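N-acetylglucosamine-6-phosphate deacetylase (Thermotoga maritima, PDB 1O12) probably removes the acetyl group from N-acetylglucosamine-6-phosphate, as a member of the NagA family of metal-dependent amidohydrolases that binds one divalent metal cation per subunit. Local coordinates at residues 208-211 with 212-216; 250-253 with 254-258; 215-219 with 220-224; 303-306 with 307-311. All coordinates share one frame; numbering follows the deposited sequence.

Interaction 1 of 4, residues 208-211 with 212-216. With FE (Fe (III) ion), chain C.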
loop_
_atom_site.group_PDB
_atom_site.type_symbol
_atom_site.label_atom_id
_atom_site.label_comp_id
_atom_site.label_asym_id
_atom_site.label_seq_id
_atom_site.Cartn_x
_atom_site.Cartn_y
_atom_site.Cartn_z
ATOM N N THR A 208 15.689 -3.040 -3.492
ATOM C CA THR A 208 16.152 -2.865 -4.879
ATOM C C THR A 208 14.998 -2.983 -5.890
ATOM O O THR A 208 14.203 -3.929 -5.848
ATOM C CB THR A 208 17.343 -3.881 -5.188
ATOM O OG1 THR A 208 18.433 -3.582 -4.317
ATOM C CG2 THR A 208 17.852 -3.783 -6.634
ATOM N N HIS A 209 14.965 -2.021 -6.812
ATOM C CA HIS A 209 13.889 -1.826 -7.798
ATOM C C HIS A 209 12.562 -2.491 -7.428
ATOM O O HIS A 209 12.189 -3.546 -7.945
ATOM C CB HIS A 209 14.316 -2.162 -9.246
ATOM C CG HIS A 209 14.916 -3.515 -9.423
ATOM N ND1 HIS A 209 14.452 -4.629 -8.765
ATOM C CD2 HIS A 209 15.946 -3.934 -10.196
ATOM C CE1 HIS A 209 15.176 -5.678 -9.118
ATOM N NE2 HIS A 209 16.090 -5.282 -9.983
ATOM N N PHE A 210 11.887 -1.837 -6.480
ATOM C CA PHE A 210 10.585 -2.230 -5.938
ATOM C C PHE A 210 9.518 -1.945 -6.999
ATOM O O PHE A 210 9.499 -0.868 -7.596
ATOM C CB PHE A 210 10.308 -1.384 -4.686
ATOM C CG PHE A 210 8.961 -1.624 -4.049
ATOM C CD1 PHE A 210 8.840 -2.479 -2.959
ATOM C CD2 PHE A 210 7.821 -0.973 -4.527
ATOM C CE1 PHE A 210 7.621 -2.686 -2.352
ATOM C CE2 PHE A 210 6.589 -1.171 -3.931
ATOM C CZ PHE A 210 6.483 -2.029 -2.838
ATOM N N PRO A 211 8.597 -2.891 -7.224
ATOM C CA PRO A 211 8.494 -4.189 -6.557
ATOM C C PRO A 211 8.924 -5.320 -7.483
ATOM O O PRO A 211 8.570 -6.478 -7.253
ATOM C CB PRO A 211 7.024 -4.276 -6.259
ATOM C CG PRO A 211 6.467 -3.787 -7.568
ATOM C CD PRO A 211 7.336 -2.590 -7.924
ATOM N N ASN A 212 9.662 -4.995 -8.535
ATOM C CA ASN A 212 10.085 -6.056 -9.452
ATOM C C ASN A 212 11.029 -7.035 -8.740
ATOM O O ASN A 212 11.910 -6.627 -7.980
ATOM C CB ASN A 212 10.801 -5.477 -10.681
ATOM C CG ASN A 212 10.120 -4.221 -11.246
ATOM O OD1 ASN A 212 10.603 -3.095 -11.044
ATOM N ND2 ASN A 212 9.007 -4.414 -11.965
ATOM N N GLY A 213 10.840 -8.327 -8.975
ATOM C CA GLY A 213 11.713 -9.326 -8.365
ATOM C C GLY A 213 11.406 -9.659 -6.919
ATOM O O GLY A 213 12.305 -9.991 -6.145
ATOM N N LEU A 214 10.139 -9.564 -6.544
ATOM C CA LEU A 214 9.730 -9.867 -5.179
ATOM C C LEU A 214 8.410 -10.615 -5.187
ATOM O O LEU A 214 7.658 -10.575 -6.176
ATOM C CB LEU A 214 9.573 -8.577 -4.385
ATOM C CG LEU A 214 10.833 -7.708 -4.315
ATOM C CD1 LEU A 214 10.416 -6.244 -4.220
ATOM C CD2 LEU A 214 11.710 -8.137 -3.132
ATOM N N LYS A 215 8.124 -11.326 -4.105
ATOM C CA LYS A 215 6.855 -12.009 -4.047
ATOM C C LYS A 215 5.856 -10.860 -3.819
ATOM O O LYS A 215 6.165 -9.884 -3.120
ATOM C CB LYS A 215 6.808 -12.977 -2.872
ATOM C CG LYS A 215 5.553 -13.841 -2.849
ATOM C CD LYS A 215 5.747 -15.194 -3.555
ATOM C CE LYS A 215 6.570 -16.170 -2.722
ATOM N NZ LYS A 215 6.881 -17.393 -3.505
ATOM N N PRO A 216 4.668 -10.937 -4.442
ATOM C CA PRO A 216 3.647 -9.903 -4.285
ATOM C C PRO A 216 3.144 -9.785 -2.839
ATOM O O PRO A 216 3.501 -10.578 -1.951
ATOM C CB PRO A 216 2.540 -10.375 -5.216
ATOM C CG PRO A 216 3.310 -11.060 -6.328
ATOM C CD PRO A 216 4.337 -11.849 -5.555
HETATM FE FE FE C . 17.626 -6.695 -10.990
HETATM O O HOH W 1 13.787 -6.885 -6.265
HETATM O O HOH W 2 11.192 -0.149 -9.922
#
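His209 and Asn212 meet at the metal site, where the loop after strand 206-207 doubles back. His209 NE2 binds the iron ion at 2.3 Å, and Glu127 and His188 complete the protein ligands. A chi1 of 53° sets the His209 ring between its backbone N and carbonyl carbon, with ND1 turned to Asn212 O: a weak, bent hydrogen bond of 3.3 Å, its acceptor at the ring edge near the plane. Thr208 CG2 sits over the centre of one face.

Two waters tie the turn together. One lies between Thr208 O and Asn212 O, 2.6 Å from the latter; the other joins Phe210 O to Asn212 OD1. Asn212 ND2 bonds to His244 O, and Asn212, Gly213 and His244 are predicted to bind substrate.

A cis peptide precedes Pro211, and a type II turn runs from Pro211 to Leu214; at the backbone angles of Gly213 (phi 79°) a CB would jam against Asn212 O, which calls for glycine.

Among apolar contacts, Pro211 CB covers the centre of one Phe210 face, and Leu214 CD1 approaches Phe210 CD1 at 4.3 Å. Phe210 packs on helix 223-230, strand 235-239 and Val253 of helix 247-257, while Leu214 leans on Ile224 and Thr225.

Interaction 2 of 4, residues 250-253 with 254-258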
loop_
_atom_site.group_PDB
_atom_site.type_symbol
_atom_site.label_atom_id
_atom_site.label_comp_id
_atom_site.label_asym_id
_atom_site.label_seq_id
_atom_site.Cartn_x
_atom_site.Cartn_y
_atom_site.Cartn_z
ATOM N N VAL A 250 3.253 3.765 -9.485
ATOM C CA VAL A 250 4.126 4.827 -9.035
ATOM C C VAL A 250 3.308 5.782 -8.170
ATOM O O VAL A 250 3.746 6.193 -7.089
ATOM C CB VAL A 250 4.712 5.643 -10.230
ATOM C CG1 VAL A 250 5.514 6.821 -9.701
ATOM C CG2 VAL A 250 5.582 4.752 -11.092
ATOM N N LYS A 251 2.129 6.158 -8.658
ATOM C CA LYS A 251 1.273 7.060 -7.900
ATOM C C LYS A 251 0.935 6.470 -6.537
ATOM O O LYS A 251 0.868 7.192 -5.551
ATOM C CB LYS A 251 -0.006 7.350 -8.659
ATOM C CG LYS A 251 -0.501 8.775 -8.488
ATOM C CD LYS A 251 -1.574 9.124 -9.546
ATOM C CE LYS A 251 -1.031 8.945 -10.979
ATOM N NZ LYS A 251 -2.036 9.231 -12.062
ATOM N N LEU A 252 0.729 5.157 -6.493
ATOM C CA LEU A 252 0.426 4.456 -5.247
ATOM C C LEU A 252 1.649 4.430 -4.314
ATOM O O LEU A 252 1.554 4.789 -3.138
ATOM C CB LEU A 252 -0.038 3.023 -5.541
ATOM C CG LEU A 252 -0.320 2.124 -4.326
ATOM C CD1 LEU A 252 -1.234 2.865 -3.306
ATOM C CD2 LEU A 252 -0.946 0.803 -4.805
ATOM N N VAL A 253 2.798 4.020 -4.826
ATOM C CA VAL A 253 3.985 3.991 -3.976
ATOM C C VAL A 253 4.259 5.400 -3.436
ATOM O O VAL A 253 4.599 5.586 -2.254
ATOM C CB VAL A 253 5.217 3.484 -4.725
ATOM C CG1 VAL A 253 6.428 3.589 -3.822
ATOM C CG2 VAL A 253 4.999 2.056 -5.159
ATOM N N TYR A 254 4.085 6.401 -4.289
ATOM C CA TYR A 254 4.316 7.769 -3.844
ATOM C C TYR A 254 3.358 8.109 -2.696
ATOM O O TYR A 254 3.777 8.627 -1.651
ATOM C CB TYR A 254 4.136 8.733 -5.000
ATOM C CG TYR A 254 4.068 10.169 -4.572
ATOM C CD1 TYR A 254 5.118 10.760 -3.859
ATOM C CD2 TYR A 254 2.959 10.959 -4.906
ATOM C CE1 TYR A 254 5.071 12.098 -3.493
ATOM C CE2 TYR A 254 2.901 12.294 -4.549
ATOM C CZ TYR A 254 3.955 12.864 -3.847
ATOM O OH TYR A 254 3.903 14.208 -3.543
ATOM N N LYS A 255 2.084 7.781 -2.879
ATOM C CA LYS A 255 1.069 8.015 -1.863
ATOM C C LYS A 255 1.430 7.395 -0.494
ATOM O O LYS A 255 1.278 8.037 0.550
ATOM C CB LYS A 255 -0.248 7.455 -2.347
ATOM C CG LYS A 255 -1.379 7.636 -1.374
ATOM C CD LYS A 255 -2.609 6.914 -1.887
ATOM C CE LYS A 255 -3.795 7.146 -0.977
ATOM N NZ LYS A 255 -4.170 8.569 -1.053
ATOM N N VAL A 256 1.921 6.160 -0.509
ATOM C CA VAL A 256 2.289 5.449 0.711
ATOM C C VAL A 256 3.638 5.830 1.310
ATOM O O VAL A 256 3.750 6.037 2.511
ATOM C CB VAL A 256 2.338 3.932 0.461
ATOM C CG1 VAL A 256 2.654 3.204 1.751
ATOM C CG2 VAL A 256 1.022 3.463 -0.152
ATOM N N LYS A 257 4.657 5.905 0.464
ATOM C CA LYS A 257 6.011 6.215 0.901
ATOM C C LYS A 257 6.404 7.685 0.989
ATOM O O LYS A 257 7.329 8.025 1.730
ATOM C CB LYS A 257 7.004 5.515 -0.021
ATOM C CG LYS A 257 6.829 4.016 -0.104
ATOM C CD LYS A 257 7.099 3.363 1.225
ATOM C CE LYS A 257 8.430 3.769 1.758
ATOM N NZ LYS A 257 8.744 3.000 2.991
ATOM N N LYS A 258 5.719 8.544 0.222
ATOM C CA LYS A 258 5.994 9.992 0.140
ATOM C C LYS A 258 7.361 10.135 -0.461
ATOM O O LYS A 258 8.032 9.141 -0.654
ATOM C CB LYS A 258 5.968 10.679 1.516
ATOM C CG LYS A 258 4.664 10.518 2.268
ATOM C CD LYS A 258 3.431 10.894 1.435
ATOM C CE LYS A 258 2.130 10.478 2.199
ATOM N NZ LYS A 258 0.831 10.516 1.405
#
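Val253 and Lys257 stand one turn apart near the C-terminal end of helix 247-257, which connects strands 235-239 and 262-265 in a beta-alpha-beta unit of the amidohydrolase barrel. The backbone is regular alpha helix: Tyr254, Lys255, Val256 and Lys257 each donate their N-H to the carbonyl four residues earlier. The bond from Lys257 N to Val253 O, 2.7 Å long, is nearly straight at 166°.

The Lys257 side chain starts close to that same carbonyl, its CB 3.3 Å from Val253 O. CG lies beside the backbone N, anti to the carbonyl carbon (chi1 -57°), and there meets Val253 CG1 at 3.8 Å, the two side chains crossing obliquely. Bends about the CB-CG and CG-CD bonds then carry the chain away from this turn, the last bond runs extended, and NZ ends on the carbonyl oxygens of Gly228 and Val234, two backbone acceptors that hold the ammonium of a largely buried lysine. Val253 itself packs on Phe210, Leu236 and Leu238.

On another side of the helix, Leu252 and Val256 lie alongside, CD1 to CG2 at 3.9 Å, and face Leu217 and Val256 of the second subunit. Lys255 NZ forms a salt bridge with Asp232 of that subunit. Lys258 leaves the helix with positive phi and curls its chain back, so that NZ donates in the carbonyl plane to a lone pair of Lys255 O at 2.7 Å.

Interaction 3 of 4, residues 215-219 with 220-224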
loop_
_atom_site.group_PDB
_atom_site.type_symbol
_atom_site.label_atom_id
_atom_site.label_comp_id
_atom_site.label_asym_id
_atom_site.label_seq_id
_atom_site.Cartn_x
_atom_site.Cartn_y
_atom_site.Cartn_z
ATOM N N LYS A 215 8.124 -11.326 -4.105
ATOM C CA LYS A 215 6.855 -12.009 -4.047
ATOM C C LYS A 215 5.856 -10.860 -3.819
ATOM O O LYS A 215 6.165 -9.884 -3.120
ATOM C CB LYS A 215 6.808 -12.977 -2.872
ATOM C CG LYS A 215 5.553 -13.841 -2.849
ATOM C CD LYS A 215 5.747 -15.194 -3.555
ATOM C CE LYS A 215 6.570 -16.170 -2.722
ATOM N NZ LYS A 215 6.881 -17.393 -3.505
ATOM N N PRO A 216 4.668 -10.937 -4.442
ATOM C CA PRO A 216 3.647 -9.903 -4.285
ATOM C C PRO A 216 3.144 -9.785 -2.839
ATOM O O PRO A 216 3.501 -10.578 -1.951
ATOM C CB PRO A 216 2.540 -10.375 -5.216
ATOM C CG PRO A 216 3.310 -11.060 -6.328
ATOM C CD PRO A 216 4.337 -11.849 -5.555
ATOM N N LEU A 217 2.300 -8.784 -2.622
ATOM C CA LEU A 217 1.701 -8.547 -1.327
ATOM C C LEU A 217 0.444 -9.423 -1.192
ATOM O O LEU A 217 -0.507 -9.318 -1.985
ATOM C CB LEU A 217 1.335 -7.078 -1.221
ATOM C CG LEU A 217 0.627 -6.619 0.040
ATOM C CD1 LEU A 217 1.658 -6.245 1.044
ATOM C CD2 LEU A 217 -0.264 -5.417 -0.279
ATOM N N HIS A 218 0.447 -10.298 -0.195
ATOM C CA HIS A 218 -0.693 -11.165 0.053
ATOM C C HIS A 218 -1.416 -10.779 1.346
ATOM O O HIS A 218 -0.831 -10.124 2.225
ATOM C CB HIS A 218 -0.247 -12.635 0.104
ATOM C CG HIS A 218 0.206 -13.158 -1.220
ATOM N ND1 HIS A 218 -0.570 -13.067 -2.360
ATOM C CD2 HIS A 218 1.371 -13.739 -1.604
ATOM C CE1 HIS A 218 0.099 -13.566 -3.384
ATOM N NE2 HIS A 218 1.280 -13.977 -2.954
ATOM N N HIS A 219 -2.677 -11.209 1.451
ATOM C CA HIS A 219 -3.543 -10.924 2.600
ATOM C C HIS A 219 -2.991 -11.261 3.998
ATOM O O HIS A 219 -3.320 -10.584 4.969
ATOM C CB HIS A 219 -4.910 -11.604 2.394
ATOM C CG HIS A 219 -4.900 -13.079 2.646
ATOM N ND1 HIS A 219 -5.270 -13.631 3.855
ATOM C CD2 HIS A 219 -4.528 -14.116 1.860
ATOM C CE1 HIS A 219 -5.127 -14.944 3.806
ATOM N NE2 HIS A 219 -4.676 -15.264 2.606
ATOM N N ARG A 220 -2.149 -12.283 4.110
ATOM C CA ARG A 220 -1.574 -12.649 5.413
ATOM C C ARG A 220 -0.029 -12.564 5.422
ATOM O O ARG A 220 0.587 -12.143 6.405
ATOM C CB ARG A 220 -2.033 -14.059 5.790
ATOM C CG ARG A 220 -1.973 -14.354 7.270
ATOM C CD ARG A 220 -2.710 -15.648 7.534
ATOM N NE ARG A 220 -2.743 -16.008 8.946
ATOM C CZ ARG A 220 -3.011 -17.238 9.368
ATOM N NH1 ARG A 220 -3.260 -18.188 8.465
ATOM N NH2 ARG A 220 -3.019 -17.520 10.675
ATOM N N GLU A 221 0.596 -12.999 4.337
ATOM C CA GLU A 221 2.046 -12.910 4.219
ATOM C C GLU A 221 2.292 -11.695 3.322
ATOM O O GLU A 221 2.154 -11.785 2.087
ATOM C CB GLU A 221 2.627 -14.168 3.566
ATOM C CG GLU A 221 4.123 -14.084 3.340
ATOM C CD GLU A 221 4.864 -13.658 4.583
ATOM O OE1 GLU A 221 4.939 -14.470 5.538
ATOM O OE2 GLU A 221 5.360 -12.506 4.614
ATOM N N ILE A 222 2.638 -10.566 3.940
ATOM C CA ILE A 222 2.852 -9.354 3.177
ATOM C C ILE A 222 4.210 -9.329 2.494
ATOM O O ILE A 222 4.421 -8.563 1.536
ATOM C CB ILE A 222 2.621 -8.081 4.054
ATOM C CG1 ILE A 222 3.653 -7.980 5.164
ATOM C CG2 ILE A 222 1.218 -8.132 4.665
ATOM C CD1 ILE A 222 3.562 -6.667 5.909
ATOM N N GLY A 223 5.108 -10.196 2.964
ATOM C CA GLY A 223 6.440 -10.317 2.382
ATOM C C GLY A 223 7.292 -9.053 2.341
ATOM O O GLY A 223 7.012 -8.047 3.029
ATOM N N ILE A 224 8.352 -9.108 1.538
ATOM C CA ILE A 224 9.254 -7.964 1.398
ATOM C C ILE A 224 8.505 -6.763 0.838
ATOM O O ILE A 224 8.764 -5.630 1.218
ATOM C CB ILE A 224 10.462 -8.262 0.438
ATOM C CG1 ILE A 224 11.436 -9.245 1.075
ATOM C CG2 ILE A 224 11.215 -6.961 0.137
ATOM C CD1 ILE A 224 12.873 -9.053 0.591
#
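Leu217 and Ile222 lie side by side, pointing the same way, across the tight loop that leads, through a helix-capping turn, into helix 223-230 of the amidohydrolase barrel. Leu217 CG is anti to its backbone nitrogen (chi1 177°), which brings CD1 to 3.7 Å from Ile222 CB and also against Ile222 O. The loop is closed between them by one backbone bond, His218 N to Glu221 O at 3.2 Å, with the donor tilted 35° out of the carbonyl plane.

At the far end His219 and Arg220 are set obliquely. The imidazole folds back over the following peptide, and Arg220 CB lies over one ring face in a CH-pi contact, 4.0 Å from the centroid and displaced toward the rim. From CG to NE the arginine runs out extended, with its guanidinium turned 28° from the ring plane.

This end of the loop reaches the second subunit, where His219 ND1 bonds to His244 O and the ring packs on Asn212, both predicted substrate-binding residues of that neighbour. Without the imidazole, as with an alanine here, Arg220 CB would probably lose its aromatic neighbour and His244 O of the second subunit this partner, opening a gap at the dimer interface.

In the turn that leads into the helix, Glu221 supplies a capping bond: its OE2, also an acceptor for Phe193 N, takes Gly223 N on its anti lone pair at 2.8 Å.

Interaction 4 of 4, residues 303-306 with 307-311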
loop_
_atom_site.group_PDB
_atom_site.type_symbol
_atom_site.label_atom_id
_atom_site.label_comp_id
_atom_site.label_asym_id
_atom_site.label_seq_id
_atom_site.Cartn_x
_atom_site.Cartn_y
_atom_site.Cartn_z
ATOM N N SER A 303 16.505 -1.349 -18.394
ATOM C CA SER A 303 15.728 -0.315 -19.086
ATOM C C SER A 303 16.628 0.506 -19.995
ATOM O O SER A 303 17.846 0.319 -20.030
ATOM C CB SER A 303 15.083 0.663 -18.088
ATOM O OG SER A 303 16.004 1.688 -17.710
ATOM N N THR A 304 16.021 1.428 -20.725
ATOM C CA THR A 304 16.789 2.329 -21.591
ATOM C C THR A 304 16.457 3.757 -21.126
ATOM O O THR A 304 16.653 4.732 -21.831
ATOM C CB THR A 304 16.438 2.137 -23.093
ATOM O OG1 THR A 304 15.052 2.430 -23.314
ATOM C CG2 THR A 304 16.717 0.704 -23.509
ATOM N N LEU A 305 15.971 3.840 -19.893
ATOM C CA LEU A 305 15.572 5.081 -19.258
ATOM C C LEU A 305 16.758 5.993 -18.930
ATOM O O LEU A 305 17.674 5.567 -18.241
ATOM C CB LEU A 305 14.817 4.725 -17.977
ATOM C CG LEU A 305 14.235 5.865 -17.142
ATOM C CD1 LEU A 305 13.204 6.618 -17.943
ATOM C CD2 LEU A 305 13.625 5.293 -15.888
ATOM N N PHE A 306 16.755 7.229 -19.434
ATOM C CA PHE A 306 17.823 8.184 -19.110
ATOM C C PHE A 306 17.435 8.789 -17.765
ATOM O O PHE A 306 16.254 9.021 -17.518
ATOM C CB PHE A 306 17.941 9.307 -20.149
ATOM C CG PHE A 306 18.622 8.899 -21.431
ATOM C CD1 PHE A 306 19.388 7.745 -21.504
ATOM C CD2 PHE A 306 18.517 9.701 -22.576
ATOM C CE1 PHE A 306 20.039 7.393 -22.687
ATOM C CE2 PHE A 306 19.170 9.346 -23.765
ATOM C CZ PHE A 306 19.927 8.196 -23.813
ATOM N N PHE A 307 18.403 9.049 -16.893
ATOM C CA PHE A 307 18.048 9.580 -15.592
ATOM C C PHE A 307 17.154 10.795 -15.732
ATOM O O PHE A 307 16.136 10.928 -15.044
ATOM C CB PHE A 307 19.271 9.943 -14.775
ATOM C CG PHE A 307 18.975 10.034 -13.308
ATOM C CD1 PHE A 307 18.455 11.203 -12.762
ATOM C CD2 PHE A 307 19.122 8.914 -12.492
ATOM C CE1 PHE A 307 18.078 11.244 -11.423
ATOM C CE2 PHE A 307 18.756 8.933 -11.157
ATOM C CZ PHE A 307 18.229 10.098 -10.615
ATOM N N SER A 308 17.536 11.685 -16.632
ATOM C CA SER A 308 16.763 12.899 -16.881
ATOM C C SER A 308 15.278 12.617 -17.154
ATOM O O SER A 308 14.404 13.369 -16.703
ATOM C CB SER A 308 17.358 13.645 -18.068
ATOM O OG SER A 308 16.765 14.906 -18.188
ATOM N N GLN A 309 14.999 11.545 -17.896
ATOM C CA GLN A 309 13.631 11.184 -18.229
ATOM C C GLN A 309 12.947 10.642 -16.986
ATOM O O GLN A 309 11.760 10.856 -16.783
ATOM C CB GLN A 309 13.605 10.137 -19.346
ATOM C CG GLN A 309 12.216 9.947 -19.984
ATOM C CD GLN A 309 11.640 11.261 -20.510
ATOM O OE1 GLN A 309 12.248 11.921 -21.350
ATOM N NE2 GLN A 309 10.464 11.644 -20.011
ATOM N N ALA A 310 13.718 9.956 -16.151
ATOM C CA ALA A 310 13.216 9.403 -14.910
ATOM C C ALA A 310 12.616 10.523 -14.072
ATOM O O ALA A 310 11.521 10.384 -13.537
ATOM C CB ALA A 310 14.327 8.741 -14.155
ATOM N N VAL A 311 13.325 11.639 -13.966
ATOM C CA VAL A 311 12.846 12.758 -13.174
ATOM C C VAL A 311 11.559 13.356 -13.740
ATOM O O VAL A 311 10.590 13.617 -12.991
ATOM C CB VAL A 311 13.933 13.852 -13.062
ATOM C CG1 VAL A 311 13.401 15.072 -12.308
ATOM C CG2 VAL A 311 15.138 13.276 -12.336
#
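The N-terminal end of helix 307-318 is built here, with Phe306 at the N-cap position and Leu305 reaching over the first turn. Phe306 O begins the helical bonding by accepting twice: from Ala310 N at 3.0 Å, nearly along the C=O axis, and from Gln309 N in a weak, bent bond of 2.8 Å.

Leu305 makes the hydrophobic part of the contact. With its CG anti to the backbone N (chi1 -178°), the isobutyl group comes forward to the helix and spreads its two methyls: CD1 rests on Gln309 CB at 3.8 Å, and CD2 on Ala310 CB at 3.9 Å. The Leu305 and Gln309 side chains cross at about a right angle, and the latter bends at its second torsion to send NE2 to Asn313 OD1. Shortening Leu305 to an alanine is likely to open a gap beside Ala310 and leave the aliphatic part of Gln309 without its apolar neighbour.

Just before this, Ser303 OG accepts from Leu305 N at 3.1 Å and bonds to Thr266 O, while Leu305 O is held by Thr266 OG1. Phe306 and Phe307 turn to different partners, their rings meeting Phe81 and Phe57 respectively.

Leu305 stands about 7 Å from Asp267, the predicted proton donor/acceptor, measured between side chains. The arrangement is thus an ST turn running into a helix N-terminus, beside the predicted catalytic site of an amidohydrolase barrel.

Overall arrangement
Each contact is local, and none encloses another. Interaction 1 closes the metal-binding turn after strand 206-207, and interaction 3 follows directly, sharing Lys215 and Pro216 with it and closing the loop into helix 223-230. The two touch through Leu214 and Ile224. Interaction 2 lies further along, on helix 247-257, and meets interaction 1 where Phe210 CE2 packs 3.8 Å from Val253 CG2. All three reach the second subunit, so the metal loop and two neighbouring helices are joined to the dimer interface. Interaction 4 comes last, starting helix 307-318; its nearest atoms stay about 8 Å from interaction 2, though Val250 packs on later residues of that helix.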